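Local coordinates for binding domain (Hc) of Paraclostridial Mosquitocidal Protein 1 (Paraclostridium bifermentans, PDB 6HOX), which forms the receptor-binding domain of a clostridial neurotoxin that specifically targets Anopheles mosquitoes, serving recognition of host nerve cells, at residues Phe83-Asp88 against Val173-Asp178; Gly109-Leu114 against Lys124-Asp129; Leu132-Lys137 against Ile169-Asn174; Met136-Gly141 against Asn194-Ile199; Lys142-Ile147 against Asp189-Asn194. All coordinates share one frame; numbering follows the deposited sequence.

Interaction 1 (Phe83-Asp88 against Val173-Asp178); sequences FSYFSD and VNQLKD
Gln175 and Asp88 carry a mainly polar contact between two loops at one end of the N-terminal receptor-binding domain, where the chain entering strand 89-96 meets the chain leaving strand 167-174. The contact covers most surface on Gln175. Beyond CG its side chain runs extended toward the type I turn Ser84 to Ser87, and its amide group comes to lie near Ser84 O and Ser87 O; a long polar side chain suits such a place. On the way, Gln175 CB passes 3.6 Å from Tyr85 O. The turn has a brace of its own: Ser87 OG donates to Ser84 O at 2.7 Å. Tyr85 CG is anti to the backbone N (chi1 -176°). The ring plane stands 88° from the Gln175 amide plane, and Tyr85 OH lies 3.7 Å from Leu176 CD1. The Tyr85 ring also touches Arg197.

Beside the turn, the side chains of Asp88 and Asn174 lie next to each other and point the same way. A water donates to Asp88 OD1 at 2.9 Å and weakly accepts from Asn174 ND2. Gln175 N also donates to Asp88 OD1, but weakly, at 3.3 Å with a bent angle of 132°. Lys177 and Asp178 then both face Asn174 in a classic beta bulge. The Asp88 carboxylate thus gathers a water and a backbone N-H, bonds that would partly offset its negative charge, and the water extends its reach to Asn174.

Interaction 2 (Gly109-Leu114 against Lys124-Asp129); sequences GIEYDL and KISLKD
Leu127, the residue with the most surface buried here, packs against the Tyr112 ring. Its CB sits over one ring face, off toward the rim and 4.3 Å from the ring centroid, while CD1 approaches Tyr112 CE1 at 3.9 Å. A branched aliphatic residue suits this greasy face; the phenol oxygen of Tyr112 bonds instead to Gln217. The same two residues form a hydrogen-bonded antiparallel pair: Tyr112 N donates to Leu127 O at 2.9 Å, and Leu127 N returns a bond to Tyr112 O.

Glu111 lies on the more solvent-accessible flank. Its CG rests 3.8 Å from Lys128 CD, alkyl chain crossing alkyl chain, and its carboxylate goes on to a salt bridge with Arg135. Nearby, Lys124 NZ meets Asp113 OD1 on the syn side at 2.9 Å, a second ion pair at the surface.

Leu114 marks the corner where the chain leaves this pairing. Its N donates to Ile125 O at 2.9 Å, and its buried side chain touches Ile95 and Ile219 of the facing sheet. At the other end, Gly109 N makes a nearly straight bond (173°) to Asp129 OD1. Such a short antiparallel ladder, apolar inside and charged outside, is typical of a beta-sandwich sheet like that of the concanavalin clan.

Interaction 3 (Leu132-Lys137 against Ile169-Asn174); sequences LVWRMK and ITITVN
Trp134 and Ile171 meet in the hydrophobic core of a beta sandwich, each projecting from its own sheet. Ile171 CG2, anti to the backbone N, stands over the five-membered ring of the indole in a CH-pi contact, 3.6 Å from its centroid and 11° off the ring normal. Its other branch ends at CD1, 3.6 Å from Trp134 CE3, and the beta-branched side chain therefore spans much of the indole. Val173 CG2 lies 4.0 Å from Trp134 CZ2, on the six-membered ring.

Strands 132-137 and 169-174 run almost parallel, 18° apart, with axes 10.1 Å from each other. That is the spacing of stacked sheets, where side chains alone bridge the gap and backbones do not pair, as in the lectin-like fold of this domain. The strands alternate accordingly: Leu132, Trp134 and Met136 point inward, as do Ile169, Ile171 and Val173.

Toward one end Leu132 and Ile169 reach tip to tip, Leu132 CD2 lying 3.7 Å from Ile169 CG2. At the other, the flexible Met136 chain slides past Val173 in the opposite direction, its SD 4.1 Å from Val173 CG1. Cys179 touches both Trp134 and Met136, and Trp123 meets the indole with the ring planes inclined at about 30°.

Interaction 4 (Met136-Gly141 against Asn194-Ile199); sequences MKDRFG and NELRGI
Asp138 and Leu196 sit where the tight and loose parts of this contact, strand end and turn against loop, divide. On the tight side, apolar groups close the end of the sandwich core. Leu196 CD2 packs 3.7 Å from Met136 CB, and Ile199 CD1 lies 4.2 Å from Met136 CG. The second branch of Ile199, CG2, comes to 3.5 Å from Lys137 O. Gly198 brings bare backbone against the turn: its O lies 3.1 Å from Asp138 CB and accepts a weak bond from Arg139 N.

Asp138 holds the join. Its CG lies between the backbone N and the carbonyl carbon (chi1 78°), and the two carboxylate oxygens serve different segments. OD2 uses its anti lone pair to take a straight bond from Arg197 N, 2.7 Å long at 173°. OD1 faces its own turn: Phe140 N donates from above the carboxylate plane at 2.9 Å, an Asx turn, and Lys142 N binds it as well. The type I turn from Asp138 ends at Gly141, whose positive phi suits glycine.

The outer side is looser and solvent-facing. Phe140 CE2 lies 3.7 Å from Arg197 CB, which meets the ring edge near its plane, while Phe140 CZ stands over the centre of the Arg139 guanidinium. Arg197 turns its own guanidinium back along its loop, where NH1 donates to Asn194 O and Leu196 O. With three backbone N-H groups gripping it, the buried Asp138 carboxylate is probably stabilised in its charged form without a direct ion pair to either arginine.

Interaction 5 (Lys142-Ile147 against Asp189-Asn194); sequences KIIDII and DSKSIN
Ile144 and Ile193 cross at about a right angle, with Ile144 CD1 3.5 Å from Ile193 CG2. The same CD1 also presses close to a backbone oxygen, Ser192 O, at 3.1 Å. Ile144 CG2, the shorter branch, lies 3.9 Å from Lys191 CB, and here the two side chains slide past each other in opposite directions.

Ile146 likewise slides past two partners, one for each branch. Its CG1 meets Lys191 CG at 3.6 Å, and its CG2 meets Asp189 CB at 3.7 Å. These strands, 143-147 and 189-192, run antiparallel at 171° but belong to the two different sheets of the beta sandwich, so their side chains interleave where the sheet margins approach. Isoleucine, branched at CB, can serve two neighbours at once in such a place.

Lys191 lets its aliphatic part do the packing. The chain bends at chi2 (-70°), turning CD aside; farther out, Lys191 CE passes 3.3 Å from Asp145 O. The Asp145 carboxylate itself pairs with Arg135. Asp189 OD1 accepts from Ser190 N of its own strand, whereas a water donates to Asp189 OD2, its oxygen 2.6 Å away; that water also donates to Ile147 O, bridging the strands at their partly exposed end.

Overall arrangement
Following the chain, interaction 1 closes the longest of the five loops, from before strand 89-96 to just past strand 167-174. Interaction 2 lies wholly within that span, pairing neighbours of the five-strand sheet. Interaction 3 opens on the next strand of that sheet and ends on the stretch interaction 1 uses, clamping the two sheets of the sandwich together. Interaction 4 starts from the same strand as interaction 3 but reaches further, to the loop after strand 186-192, and crosses interaction 1; Tyr85 touches that loop. Interaction 5 falls within interaction 4, crosses interactions 1 and 3, and joins the sheet margins beside the core.

Interaction 1 (Phe83-Asp88 against Val173-Asp178)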
# COMPACT_ATOMS: atom_id res chain seq x y z
N PHE A 83 25.98 10.34 11.12
CA PHE A 83 25.47 11.41 10.26
C PHE A 83 26.45 12.60 10.28
O PHE A 83 26.03 13.74 10.15
CB PHE A 83 24.06 11.80 10.71
CG PHE A 83 23.12 10.62 10.81
CD1 PHE A 83 22.62 10.02 9.67
CD2 PHE A 83 22.76 10.09 12.04
CE1 PHE A 83 21.78 8.92 9.74
CE2 PHE A 83 21.91 9.00 12.12
CZ PHE A 83 21.42 8.41 10.97
N SER A 84 27.76 12.30 10.40
CA SER A 84 28.83 13.32 10.38
C SER A 84 28.89 13.97 9.00
O SER A 84 28.42 13.40 8.02
CB SER A 84 30.16 12.71 10.75
OG SER A 84 30.72 12.01 9.64
N TYR A 85 29.51 15.16 8.93
CA TYR A 85 29.50 15.98 7.71
C TYR A 85 30.12 15.23 6.52
O TYR A 85 29.71 15.45 5.38
CB TYR A 85 30.23 17.31 7.90
CG TYR A 85 30.13 18.20 6.68
CD1 TYR A 85 28.89 18.56 6.18
CD2 TYR A 85 31.26 18.63 6.00
CE1 TYR A 85 28.77 19.35 5.05
CE2 TYR A 85 31.15 19.43 4.86
CZ TYR A 85 29.90 19.79 4.38
OH TYR A 85 29.76 20.56 3.27
N PHE A 86 31.10 14.35 6.79
CA PHE A 86 31.83 13.63 5.74
C PHE A 86 31.25 12.22 5.56
O PHE A 86 32.01 11.27 5.35
CB PHE A 86 33.33 13.61 6.05
N SER A 87 29.92 12.08 5.61
CA SER A 87 29.29 10.78 5.38
C SER A 87 27.95 10.96 4.65
O SER A 87 26.99 11.52 5.20
CB SER A 87 29.13 10.01 6.67
OG SER A 87 28.39 10.76 7.61
N ASP A 88 27.91 10.48 3.41
CA ASP A 88 26.66 10.28 2.65
C ASP A 88 25.82 9.21 3.36
O ASP A 88 26.36 8.33 4.02
CB ASP A 88 26.94 9.87 1.21
CG ASP A 88 27.77 10.86 0.41
OD1 ASP A 88 27.82 12.05 0.81
OD2 ASP A 88 28.38 10.44 -0.59
N VAL A 173 20.98 11.23 1.06
CA VAL A 173 21.71 12.43 1.46
C VAL A 173 23.16 12.30 0.99
O VAL A 173 23.93 11.46 1.46
CB VAL A 173 21.60 12.64 2.98
CG1 VAL A 173 22.34 13.88 3.45
CG2 VAL A 173 20.14 12.68 3.41
N ASN A 174 23.48 13.10 -0.03
CA ASN A 174 24.82 13.35 -0.49
C ASN A 174 25.20 14.72 0.06
O ASN A 174 24.82 15.74 -0.54
CB ASN A 174 24.91 13.30 -2.02
CG ASN A 174 26.30 13.59 -2.55
OD1 ASN A 174 26.55 13.40 -3.73
ND2 ASN A 174 27.20 14.04 -1.69
N GLN A 175 25.88 14.72 1.21
CA GLN A 175 26.23 15.95 1.93
C GLN A 175 27.11 16.79 0.99
O GLN A 175 27.90 16.25 0.23
CB GLN A 175 26.83 15.63 3.31
CG GLN A 175 25.80 15.04 4.28
CD GLN A 175 26.11 15.08 5.76
OE1 GLN A 175 26.37 14.04 6.38
NE2 GLN A 175 26.00 16.25 6.36
N LEU A 176 26.84 18.10 0.94
CA LEU A 176 27.52 19.04 0.05
C LEU A 176 26.84 19.10 -1.33
O LEU A 176 27.09 20.04 -2.08
CB LEU A 176 29.00 18.66 -0.07
CG LEU A 176 29.89 19.62 -0.86
CD1 LEU A 176 29.76 21.05 -0.35
CD2 LEU A 176 31.34 19.16 -0.82
N LYS A 177 25.99 18.12 -1.67
CA LYS A 177 25.29 18.17 -2.96
C LYS A 177 23.77 18.28 -2.76
O LYS A 177 23.23 19.38 -2.78
CB LYS A 177 25.65 16.96 -3.84
CG LYS A 177 26.93 17.14 -4.64
CD LYS A 177 26.98 16.30 -5.90
CE LYS A 177 28.33 16.37 -6.58
NZ LYS A 177 28.38 15.49 -7.78
N ASP A 178 23.07 17.14 -2.62
CA ASP A 178 21.63 17.18 -2.60
C ASP A 178 21.07 16.11 -1.66
O ASP A 178 21.71 15.10 -1.35
CB ASP A 178 21.02 17.03 -3.99
CG ASP A 178 21.52 15.82 -4.75
OD1 ASP A 178 22.50 15.18 -4.29
OD2 ASP A 178 20.93 15.52 -5.80
O HOH W 1 29.65 13.42 -0.92

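Interaction 2 (Gly109-Leu114 against Lys124-Asp129)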
# COMPACT_ATOMS: atom_id res chain seq x y z
N GLY A 109 -2.12 21.58 9.97
CA GLY A 109 -1.05 22.56 9.88
C GLY A 109 0.05 22.33 10.91
O GLY A 109 1.02 23.10 10.93
N ILE A 110 -0.07 21.27 11.72
CA ILE A 110 0.91 20.97 12.79
C ILE A 110 1.73 19.73 12.39
O ILE A 110 1.16 18.66 12.21
CB ILE A 110 0.17 20.75 14.13
CG1 ILE A 110 -0.58 22.01 14.57
CG2 ILE A 110 1.12 20.25 15.21
CD1 ILE A 110 -1.84 21.72 15.34
N GLU A 111 3.05 19.91 12.24
CA GLU A 111 4.02 18.82 12.03
C GLU A 111 4.14 18.02 13.32
O GLU A 111 4.30 18.62 14.36
CB GLU A 111 5.46 19.29 11.79
CG GLU A 111 5.75 19.82 10.42
CD GLU A 111 7.24 20.06 10.15
OE1 GLU A 111 8.08 19.44 10.83
OE2 GLU A 111 7.54 20.84 9.23
N TYR A 112 4.15 16.69 13.25
CA TYR A 112 4.49 15.90 14.41
C TYR A 112 5.47 14.78 14.03
O TYR A 112 5.49 14.30 12.89
CB TYR A 112 3.25 15.42 15.16
CG TYR A 112 2.26 14.59 14.38
CD1 TYR A 112 2.40 13.21 14.24
CD2 TYR A 112 1.13 15.17 13.82
CE1 TYR A 112 1.47 12.45 13.55
CE2 TYR A 112 0.19 14.43 13.12
CZ TYR A 112 0.36 13.07 12.99
OH TYR A 112 -0.60 12.37 12.31
N ASP A 113 6.29 14.39 15.02
CA ASP A 113 7.42 13.47 14.85
C ASP A 113 6.92 12.04 14.62
O ASP A 113 5.88 11.61 15.16
CB ASP A 113 8.32 13.43 16.08
CG ASP A 113 9.04 14.73 16.43
OD1 ASP A 113 9.06 15.64 15.58
OD2 ASP A 113 9.57 14.82 17.56
N LEU A 114 7.68 11.31 13.81
CA LEU A 114 7.60 9.88 13.72
C LEU A 114 8.95 9.25 14.11
O LEU A 114 9.00 8.30 14.89
CB LEU A 114 7.21 9.52 12.29
CG LEU A 114 7.06 8.02 12.04
CD1 LEU A 114 6.03 7.41 12.98
CD2 LEU A 114 6.68 7.76 10.59
N LYS A 124 14.95 14.81 11.26
CA LYS A 124 13.75 14.11 11.67
C LYS A 124 12.84 13.82 10.47
O LYS A 124 12.90 14.47 9.44
CB LYS A 124 12.98 14.91 12.72
CG LYS A 124 12.47 16.26 12.26
CD LYS A 124 11.46 16.84 13.23
CE LYS A 124 12.07 17.18 14.57
NZ LYS A 124 11.07 17.79 15.47
N ILE A 125 11.99 12.82 10.68
CA ILE A 125 10.91 12.43 9.78
C ILE A 125 9.61 12.70 10.54
O ILE A 125 9.43 12.18 11.66
CB ILE A 125 11.04 10.95 9.37
CG1 ILE A 125 12.30 10.69 8.54
CG2 ILE A 125 9.80 10.48 8.63
CD1 ILE A 125 12.76 9.24 8.53
N SER A 126 8.75 13.53 9.93
CA SER A 126 7.50 13.99 10.51
C SER A 126 6.33 13.76 9.55
O SER A 126 6.52 13.52 8.37
CB SER A 126 7.59 15.45 10.90
OG SER A 126 8.62 15.62 11.84
N LEU A 127 5.13 13.90 10.10
CA LEU A 127 3.91 13.93 9.35
C LEU A 127 3.27 15.30 9.50
O LEU A 127 3.37 15.92 10.56
CB LEU A 127 2.98 12.83 9.87
CG LEU A 127 3.49 11.40 9.69
CD1 LEU A 127 2.57 10.40 10.39
CD2 LEU A 127 3.61 11.06 8.21
N LYS A 128 2.63 15.75 8.42
CA LYS A 128 1.94 17.02 8.36
C LYS A 128 0.85 17.00 7.28
O LYS A 128 1.14 16.78 6.11
CB LYS A 128 2.94 18.13 8.02
CG LYS A 128 2.34 19.53 8.00
CD LYS A 128 3.30 20.59 7.56
CE LYS A 128 2.80 21.98 7.88
NZ LYS A 128 3.75 23.02 7.40
N ASP A 129 -0.41 17.21 7.68
CA ASP A 129 -1.51 17.37 6.71
C ASP A 129 -1.48 16.24 5.68
O ASP A 129 -1.44 16.50 4.47
CB ASP A 129 -1.42 18.71 5.98
CG ASP A 129 -1.47 19.88 6.93
OD1 ASP A 129 -2.16 19.76 7.97
OD2 ASP A 129 -0.80 20.91 6.63
O HOH W 2 -0.54 17.46 10.70
O HOH W 3 7.51 17.00 14.08

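Interaction 3 (Leu132-Lys137 against Ile169-Asn174)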
# COMPACT_ATOMS: atom_id res chain seq x y z
N LEU A 132 4.40 13.88 4.28
CA LEU A 132 5.62 13.45 4.98
C LEU A 132 6.61 14.61 4.91
O LEU A 132 6.66 15.31 3.89
CB LEU A 132 6.15 12.20 4.27
CG LEU A 132 7.10 11.31 5.07
CD1 LEU A 132 6.40 10.61 6.21
CD2 LEU A 132 7.73 10.27 4.16
N VAL A 133 7.31 14.85 6.03
CA VAL A 133 8.35 15.86 6.14
C VAL A 133 9.67 15.17 6.46
O VAL A 133 9.72 14.38 7.42
CB VAL A 133 8.04 16.87 7.26
CG1 VAL A 133 9.15 17.90 7.41
CG2 VAL A 133 6.70 17.55 7.01
N TRP A 134 10.70 15.49 5.68
CA TRP A 134 12.09 15.24 5.97
C TRP A 134 12.74 16.59 6.27
O TRP A 134 12.61 17.53 5.47
CB TRP A 134 12.80 14.52 4.81
CG TRP A 134 14.29 14.53 4.90
CD1 TRP A 134 15.16 15.28 4.16
CD2 TRP A 134 15.09 13.76 5.81
NE1 TRP A 134 16.45 15.01 4.53
CE2 TRP A 134 16.44 14.08 5.54
CE3 TRP A 134 14.81 12.81 6.79
CZ2 TRP A 134 17.49 13.50 6.24
CZ3 TRP A 134 15.85 12.24 7.49
CH2 TRP A 134 17.17 12.59 7.22
N ARG A 135 13.40 16.71 7.42
CA ARG A 135 14.07 17.95 7.74
C ARG A 135 15.47 17.66 8.31
O ARG A 135 15.64 16.73 9.12
CB ARG A 135 13.25 18.78 8.73
CG ARG A 135 14.01 20.01 9.23
CD ARG A 135 13.21 20.98 10.08
NE ARG A 135 12.06 21.47 9.33
CZ ARG A 135 10.81 21.08 9.54
NH1 ARG A 135 10.49 20.49 10.69
NH2 ARG A 135 9.88 21.28 8.61
N MET A 136 16.43 18.46 7.84
CA MET A 136 17.80 18.54 8.34
C MET A 136 18.04 19.95 8.91
O MET A 136 17.60 20.95 8.32
CB MET A 136 18.80 18.27 7.22
CG MET A 136 18.80 16.81 6.78
SD MET A 136 19.81 16.49 5.32
CE MET A 136 18.93 17.49 4.14
N LYS A 137 18.71 20.02 10.07
CA LYS A 137 19.15 21.29 10.65
C LYS A 137 20.59 21.13 11.13
O LYS A 137 20.91 20.20 11.85
CB LYS A 137 18.22 21.71 11.79
CG LYS A 137 18.52 23.09 12.36
CD LYS A 137 18.17 23.23 13.82
CE LYS A 137 16.73 23.58 14.09
NZ LYS A 137 16.57 23.96 15.51
N ILE A 169 9.39 4.54 1.36
CA ILE A 169 10.02 5.86 1.34
C ILE A 169 11.53 5.66 1.31
O ILE A 169 12.05 4.82 2.06
CB ILE A 169 9.62 6.68 2.58
CG1 ILE A 169 8.10 6.68 2.80
CG2 ILE A 169 10.17 8.10 2.48
CD1 ILE A 169 7.33 7.26 1.64
N THR A 170 12.20 6.43 0.44
CA THR A 170 13.64 6.48 0.40
C THR A 170 14.07 7.95 0.43
O THR A 170 13.54 8.77 -0.29
CB THR A 170 14.23 5.76 -0.84
OG1 THR A 170 13.69 4.45 -1.00
CG2 THR A 170 15.74 5.65 -0.77
N ILE A 171 15.07 8.24 1.28
CA ILE A 171 15.68 9.57 1.40
C ILE A 171 17.20 9.37 1.26
O ILE A 171 17.80 8.63 2.03
CB ILE A 171 15.31 10.22 2.75
CG1 ILE A 171 13.81 10.41 2.92
CG2 ILE A 171 16.04 11.53 3.00
CD1 ILE A 171 13.41 10.51 4.36
N THR A 172 17.81 9.99 0.25
CA THR A 172 19.23 9.89 0.02
C THR A 172 19.85 11.26 0.34
O THR A 172 19.29 12.32 -0.01
CB THR A 172 19.53 9.38 -1.40
OG1 THR A 172 19.15 10.37 -2.36
CG2 THR A 172 18.82 8.09 -1.73
N VAL A 173 20.98 11.23 1.06
CA VAL A 173 21.71 12.43 1.46
C VAL A 173 23.16 12.30 0.99
O VAL A 173 23.93 11.46 1.46
CB VAL A 173 21.60 12.64 2.98
CG1 VAL A 173 22.34 13.88 3.45
CG2 VAL A 173 20.14 12.68 3.41
N ASN A 174 23.48 13.10 -0.03
CA ASN A 174 24.82 13.35 -0.49
C ASN A 174 25.20 14.72 0.06
O ASN A 174 24.82 15.74 -0.54
CB ASN A 174 24.91 13.30 -2.02
CG ASN A 174 26.30 13.59 -2.55
OD1 ASN A 174 26.55 13.40 -3.73
ND2 ASN A 174 27.20 14.04 -1.69

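Interaction 4 (Met136-Gly141 against Asn194-Ile199)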
# COMPACT_ATOMS: atom_id res chain seq x y z
N MET A 136 16.43 18.46 7.84
CA MET A 136 17.80 18.54 8.34
C MET A 136 18.04 19.95 8.91
O MET A 136 17.60 20.95 8.32
CB MET A 136 18.80 18.27 7.22
CG MET A 136 18.80 16.81 6.78
SD MET A 136 19.81 16.49 5.32
CE MET A 136 18.93 17.49 4.14
N LYS A 137 18.71 20.02 10.07
CA LYS A 137 19.15 21.29 10.65
C LYS A 137 20.59 21.13 11.13
O LYS A 137 20.91 20.20 11.85
CB LYS A 137 18.22 21.71 11.79
CG LYS A 137 18.52 23.09 12.36
CD LYS A 137 18.17 23.23 13.82
CE LYS A 137 16.73 23.58 14.09
NZ LYS A 137 16.57 23.96 15.51
N ASP A 138 21.47 22.04 10.71
CA ASP A 138 22.88 21.94 11.05
C ASP A 138 23.14 22.80 12.30
O ASP A 138 22.24 23.41 12.87
CB ASP A 138 23.75 22.25 9.83
CG ASP A 138 23.90 23.72 9.50
OD1 ASP A 138 23.33 24.54 10.27
OD2 ASP A 138 24.58 24.02 8.48
N ARG A 139 24.39 22.81 12.74
CA ARG A 139 24.79 23.40 13.99
C ARG A 139 24.78 24.93 13.94
O ARG A 139 24.96 25.56 14.98
CB ARG A 139 26.18 22.88 14.39
CG ARG A 139 27.30 23.28 13.44
CD ARG A 139 28.36 22.20 13.33
NE ARG A 139 29.41 22.55 12.38
CZ ARG A 139 30.41 23.40 12.65
NH1 ARG A 139 30.48 23.98 13.83
NH2 ARG A 139 31.32 23.65 11.73
N PHE A 140 24.55 25.53 12.76
CA PHE A 140 24.37 27.01 12.64
C PHE A 140 22.88 27.39 12.56
O PHE A 140 22.53 28.57 12.45
CB PHE A 140 25.17 27.55 11.45
CG PHE A 140 26.62 27.13 11.45
CD1 PHE A 140 27.53 27.73 12.30
CD2 PHE A 140 27.07 26.11 10.62
CE1 PHE A 140 28.87 27.34 12.31
CE2 PHE A 140 28.40 25.71 10.63
CZ PHE A 140 29.30 26.33 11.48
N GLY A 141 22.00 26.39 12.62
CA GLY A 141 20.58 26.62 12.51
C GLY A 141 20.10 26.66 11.07
O GLY A 141 18.96 26.99 10.82
N ASN A 194 24.33 21.95 -0.33
CA ASN A 194 25.68 22.54 -0.37
C ASN A 194 25.86 23.62 0.71
O ASN A 194 26.99 23.84 1.14
CB ASN A 194 26.02 23.06 -1.78
CG ASN A 194 25.21 24.25 -2.22
OD1 ASN A 194 24.00 24.16 -2.43
ND2 ASN A 194 25.86 25.39 -2.38
N GLU A 195 24.78 24.23 1.21
CA GLU A 195 24.87 25.30 2.25
C GLU A 195 24.92 24.71 3.67
O GLU A 195 25.23 25.42 4.62
CB GLU A 195 23.69 26.25 2.13
CG GLU A 195 23.69 27.04 0.83
CD GLU A 195 24.77 28.10 0.73
OE1 GLU A 195 25.36 28.44 1.77
OE2 GLU A 195 25.02 28.62 -0.40
N LEU A 196 24.62 23.42 3.79
CA LEU A 196 24.44 22.78 5.08
C LEU A 196 25.80 22.30 5.57
O LEU A 196 26.59 21.79 4.81
CB LEU A 196 23.47 21.61 4.90
CG LEU A 196 22.44 21.41 6.01
CD1 LEU A 196 21.66 22.69 6.26
CD2 LEU A 196 21.49 20.27 5.65
N ARG A 197 26.07 22.49 6.86
CA ARG A 197 27.25 21.90 7.45
C ARG A 197 26.80 20.64 8.20
O ARG A 197 25.97 19.86 7.69
CB ARG A 197 28.01 23.00 8.19
CG ARG A 197 28.51 24.10 7.25
CD ARG A 197 29.36 23.55 6.11
NE ARG A 197 29.83 24.55 5.15
CZ ARG A 197 29.38 24.68 3.90
NH1 ARG A 197 28.47 23.86 3.41
NH2 ARG A 197 29.85 25.66 3.14
N GLY A 198 27.36 20.42 9.38
CA GLY A 198 27.19 19.16 10.09
C GLY A 198 25.84 19.08 10.78
O GLY A 198 25.36 20.06 11.35
N ILE A 199 25.24 17.89 10.75
CA ILE A 199 23.98 17.61 11.44
C ILE A 199 24.20 16.51 12.49
O ILE A 199 23.25 16.11 13.14
CB ILE A 199 22.88 17.23 10.44
CG1 ILE A 199 23.14 15.90 9.73
CG2 ILE A 199 22.63 18.36 9.46
CD1 ILE A 199 21.88 15.29 9.14
O HOH W 4 25.64 25.97 7.45

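Interaction 5 (Lys142-Ile147 against Asp189-Asn194)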
# COMPACT_ATOMS: atom_id res chain seq x y z
N LYS A 142 20.95 26.28 10.12
CA LYS A 142 20.58 26.21 8.70
C LYS A 142 19.60 25.05 8.53
O LYS A 142 19.88 23.96 9.03
CB LYS A 142 21.83 25.98 7.84
CG LYS A 142 21.63 25.96 6.34
CD LYS A 142 21.82 27.29 5.70
CE LYS A 142 23.24 27.81 5.81
NZ LYS A 142 23.34 29.12 5.14
N ILE A 143 18.47 25.28 7.86
CA ILE A 143 17.41 24.29 7.75
C ILE A 143 17.17 23.95 6.27
O ILE A 143 17.12 24.85 5.44
CB ILE A 143 16.13 24.79 8.44
CG1 ILE A 143 16.31 24.80 9.96
CG2 ILE A 143 14.94 23.95 8.00
CD1 ILE A 143 15.21 25.51 10.73
N ILE A 144 17.03 22.65 5.99
CA ILE A 144 16.54 22.15 4.71
C ILE A 144 15.49 21.08 5.01
O ILE A 144 15.72 20.19 5.80
CB ILE A 144 17.71 21.64 3.85
CG1 ILE A 144 18.36 22.83 3.14
CG2 ILE A 144 17.27 20.56 2.86
CD1 ILE A 144 19.73 22.55 2.62
N ASP A 145 14.31 21.23 4.41
CA ASP A 145 13.29 20.24 4.53
C ASP A 145 12.65 19.94 3.16
O ASP A 145 12.72 20.74 2.21
CB ASP A 145 12.27 20.62 5.62
CG ASP A 145 11.83 22.06 5.58
OD1 ASP A 145 11.79 22.62 4.47
OD2 ASP A 145 11.52 22.61 6.66
N ILE A 146 12.10 18.72 3.07
CA ILE A 146 11.24 18.33 2.00
C ILE A 146 9.88 18.06 2.65
O ILE A 146 9.77 17.32 3.62
CB ILE A 146 11.82 17.13 1.22
CG1 ILE A 146 13.16 17.50 0.58
CG2 ILE A 146 10.83 16.61 0.19
CD1 ILE A 146 13.90 16.34 -0.04
N ILE A 147 8.85 18.74 2.15
CA ILE A 147 7.51 18.52 2.59
C ILE A 147 6.74 18.06 1.35
O ILE A 147 6.59 18.82 0.42
CB ILE A 147 6.95 19.80 3.24
CG1 ILE A 147 7.82 20.23 4.42
CG2 ILE A 147 5.49 19.61 3.66
CD1 ILE A 147 7.54 21.60 4.97
N ASP A 189 11.00 14.71 -4.92
CA ASP A 189 11.53 16.04 -4.64
C ASP A 189 13.02 15.94 -4.32
O ASP A 189 13.54 14.84 -4.00
CB ASP A 189 10.76 16.70 -3.50
CG ASP A 189 10.74 18.21 -3.55
OD1 ASP A 189 11.42 18.78 -4.41
OD2 ASP A 189 10.04 18.80 -2.72
N SER A 190 13.70 17.09 -4.41
CA SER A 190 15.09 17.20 -4.07
C SER A 190 15.45 18.65 -3.72
O SER A 190 14.82 19.61 -4.17
CB SER A 190 15.94 16.66 -5.17
OG SER A 190 16.04 17.63 -6.17
N LYS A 191 16.47 18.80 -2.87
CA LYS A 191 16.96 20.07 -2.39
C LYS A 191 18.49 20.07 -2.44
O LYS A 191 19.11 19.04 -2.22
CB LYS A 191 16.50 20.29 -0.95
CG LYS A 191 15.00 20.30 -0.74
CD LYS A 191 14.28 21.51 -1.31
CE LYS A 191 12.80 21.37 -1.07
NZ LYS A 191 12.00 22.31 -1.87
N SER A 192 19.07 21.24 -2.73
CA SER A 192 20.49 21.45 -2.63
C SER A 192 20.85 21.58 -1.15
O SER A 192 20.21 22.34 -0.43
CB SER A 192 20.91 22.69 -3.38
OG SER A 192 20.50 22.61 -4.74
N ILE A 193 21.88 20.85 -0.71
CA ILE A 193 22.33 20.95 0.68
C ILE A 193 23.82 21.35 0.75
O ILE A 193 24.46 21.17 1.79
CB ILE A 193 22.01 19.64 1.43
CG1 ILE A 193 22.82 18.45 0.92
CG2 ILE A 193 20.52 19.34 1.36
CD1 ILE A 193 22.80 17.28 1.87
N ASN A 194 24.33 21.95 -0.33
CA ASN A 194 25.68 22.54 -0.37
C ASN A 194 25.86 23.62 0.71
O ASN A 194 26.99 23.84 1.14
CB ASN A 194 26.02 23.06 -1.78
CG ASN A 194 25.21 24.25 -2.22
OD1 ASN A 194 24.00 24.16 -2.43
ND2 ASN A 194 25.86 25.39 -2.38
O HOH W 5 7.57 18.06 -2.23